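Local coordinates for protein Pcdhgc3 (Mus musculus, PDB 4ZI8), which probably mediates calcium-dependent adhesion between cells as a clustered protocadherin, and may contribute to setting up and keeping specific connections between neurons, at residues R57-A62 with T97-V102. Numbering follows the deposited sequence.
Sequences RVVSGA and TLELVV
Leu-98 meets Val-58 by its CD1 methyl, which sits 3.5 Å from CG1 of Val-58, the two side chains lying roughly perpendicular. The backbone O of Glu-99 takes a hydrogen bond from N of Val-59 at 2.8 Å, the donor lying 38° out of the carbonyl plane, and CA of Val-58 adds a CA-H...O contact to the same oxygen. CB of Glu-99 lies against CG2 of Val-59. Leu-100 forms the non-hydrogen-bonded pair with Val-58, CD2 3.9 Å from Val-58 CG2; an alanine in place of this valine would probably leave CD1 of Leu-98 and CD2 of Leu-100 without its methyls and open a gap on this face, where Val-69 also packs. This is the edge of a cadherin-repeat sheet in the N-terminal part of the chain: strand 57-58 is outermost, and strand 107-116 flanks 95-102 on its other side. Val-101 is in a hydrogen-bonded antiparallel pair with Arg-57, its N 2.8 Å from Arg-57 O and its O 3.1 Å from Arg-57 N. Turned between backbone N and carbonyl carbon (chi1 49°), CG1 of Val-101 touches Arg-57 CG at 3.5 Å and Val-59 CG2 at 3.7 Å. Extended from CG to NE, the arginine passes this methyl, and its NH1 forms a salt bridge with OE2 of Glu-103.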
loop_
_atom_site.group_PDB
_atom_site.type_symbol
_atom_site.label_atom_id
_atom_site.label_comp_id
_atom_site.label_asym_id
_atom_site.label_seq_id
_atom_site.Cartn_x
_atom_site.Cartn_y
_atom_site.Cartn_z
ATOM N N ARG B 57 62.824 21.634 8.815
ATOM C CA ARG B 57 61.558 21.394 9.510
ATOM C C ARG B 57 60.362 21.471 8.569
ATOM O O ARG B 57 60.430 22.048 7.470
ATOM C CB ARG B 57 61.389 22.390 10.644
ATOM C CG ARG B 57 61.338 23.804 10.132
ATOM C CD ARG B 57 61.591 24.787 11.208
ATOM N NE ARG B 57 61.621 26.167 10.732
ATOM C CZ ARG B 57 62.740 26.895 10.566
ATOM N NH1 ARG B 57 63.959 26.372 10.769
ATOM N NH2 ARG B 57 62.639 28.150 10.154
ATOM N N VAL B 58 59.254 20.886 8.999
ATOM C CA VAL B 58 58.000 21.000 8.269
ATOM C C VAL B 58 57.419 22.366 8.552
ATOM O O VAL B 58 57.457 22.826 9.692
ATOM C CB VAL B 58 56.999 19.904 8.672
ATOM C CG1 VAL B 58 55.694 20.099 7.924
ATOM C CG2 VAL B 58 57.565 18.546 8.353
ATOM N N VAL B 59 56.953 23.049 7.516
ATOM C CA VAL B 59 56.279 24.323 7.674
ATOM C C VAL B 59 54.951 24.107 8.401
ATOM O O VAL B 59 54.177 23.233 8.044
ATOM C CB VAL B 59 56.052 24.993 6.317
ATOM C CG1 VAL B 59 55.058 26.174 6.411
ATOM C CG2 VAL B 59 57.410 25.449 5.725
ATOM N N SER B 60 54.727 24.902 9.449
ATOM C CA SER B 60 53.565 24.762 10.319
ATOM C C SER B 60 52.444 25.729 9.883
ATOM O O SER B 60 52.579 26.951 10.015
ATOM C CB SER B 60 53.978 25.008 11.773
ATOM O OG SER B 60 52.888 25.524 12.501
ATOM N N GLY B 61 51.374 25.188 9.307
ATOM C CA GLY B 61 50.260 26.011 8.871
ATOM C C GLY B 61 49.106 25.819 9.824
ATOM O O GLY B 61 49.294 25.359 10.935
ATOM N N ALA B 62 47.900 26.147 9.394
ATOM C CA ALA B 62 46.754 25.987 10.272
ATOM C C ALA B 62 46.343 24.523 10.389
ATOM O O ALA B 62 45.714 24.130 11.360
ATOM C CB ALA B 62 45.593 26.823 9.777
ATOM N N THR B 97 49.370 17.646 1.266
ATOM C CA THR B 97 50.531 18.420 0.835
ATOM C C THR B 97 51.105 19.163 2.025
ATOM O O THR B 97 50.398 19.488 2.991
ATOM C CB THR B 97 50.181 19.397 -0.272
ATOM O OG1 THR B 97 49.206 20.323 0.223
ATOM C CG2 THR B 97 49.592 18.649 -1.454
ATOM N N LEU B 98 52.406 19.370 1.994
ATOM C CA LEU B 98 53.052 20.133 3.030
ATOM C C LEU B 98 54.274 20.818 2.427
ATOM O O LEU B 98 54.601 20.628 1.246
ATOM C CB LEU B 98 53.445 19.244 4.211
ATOM C CG LEU B 98 54.494 18.165 3.952
ATOM C CD1 LEU B 98 55.238 17.851 5.223
ATOM C CD2 LEU B 98 53.872 16.899 3.393
ATOM N N GLU B 99 54.946 21.627 3.234
ATOM C CA GLU B 99 56.165 22.301 2.800
ATOM C C GLU B 99 57.244 22.051 3.820
ATOM O O GLU B 99 56.953 21.808 4.992
ATOM C CB GLU B 99 55.932 23.790 2.614
ATOM C CG GLU B 99 54.811 24.112 1.645
ATOM C CD GLU B 99 54.404 25.575 1.702
ATOM O OE1 GLU B 99 53.616 25.949 2.597
ATOM O OE2 GLU B 99 54.880 26.361 0.859
ATOM N N LEU B 100 58.484 22.051 3.339
ATOM C CA LEU B 100 59.674 21.875 4.148
ATOM C C LEU B 100 60.474 23.164 4.066
ATOM O O LEU B 100 60.550 23.775 2.998
ATOM C CB LEU B 100 60.505 20.690 3.647
ATOM C CG LEU B 100 59.765 19.351 3.705
ATOM C CD1 LEU B 100 60.465 18.355 2.824
ATOM C CD2 LEU B 100 59.763 18.871 5.156
ATOM N N VAL B 101 61.087 23.584 5.161
ATOM C CA VAL B 101 61.929 24.768 5.094
ATOM C C VAL B 101 63.312 24.462 5.654
ATOM O O VAL B 101 63.471 23.662 6.574
ATOM C CB VAL B 101 61.271 25.969 5.828
ATOM C CG1 VAL B 101 60.804 25.572 7.191
ATOM C CG2 VAL B 101 62.234 27.154 5.954
ATOM N N VAL B 102 64.328 25.066 5.056
ATOM C CA VAL B 102 65.671 25.047 5.615
ATOM C C VAL B 102 66.187 26.480 5.631
ATOM O O VAL B 102 65.666 27.333 4.890
ATOM C CB VAL B 102 66.614 24.133 4.823
ATOM C CG1 VAL B 102 66.257 22.682 5.059
ATOM C CG2 VAL B 102 66.570 24.474 3.330
#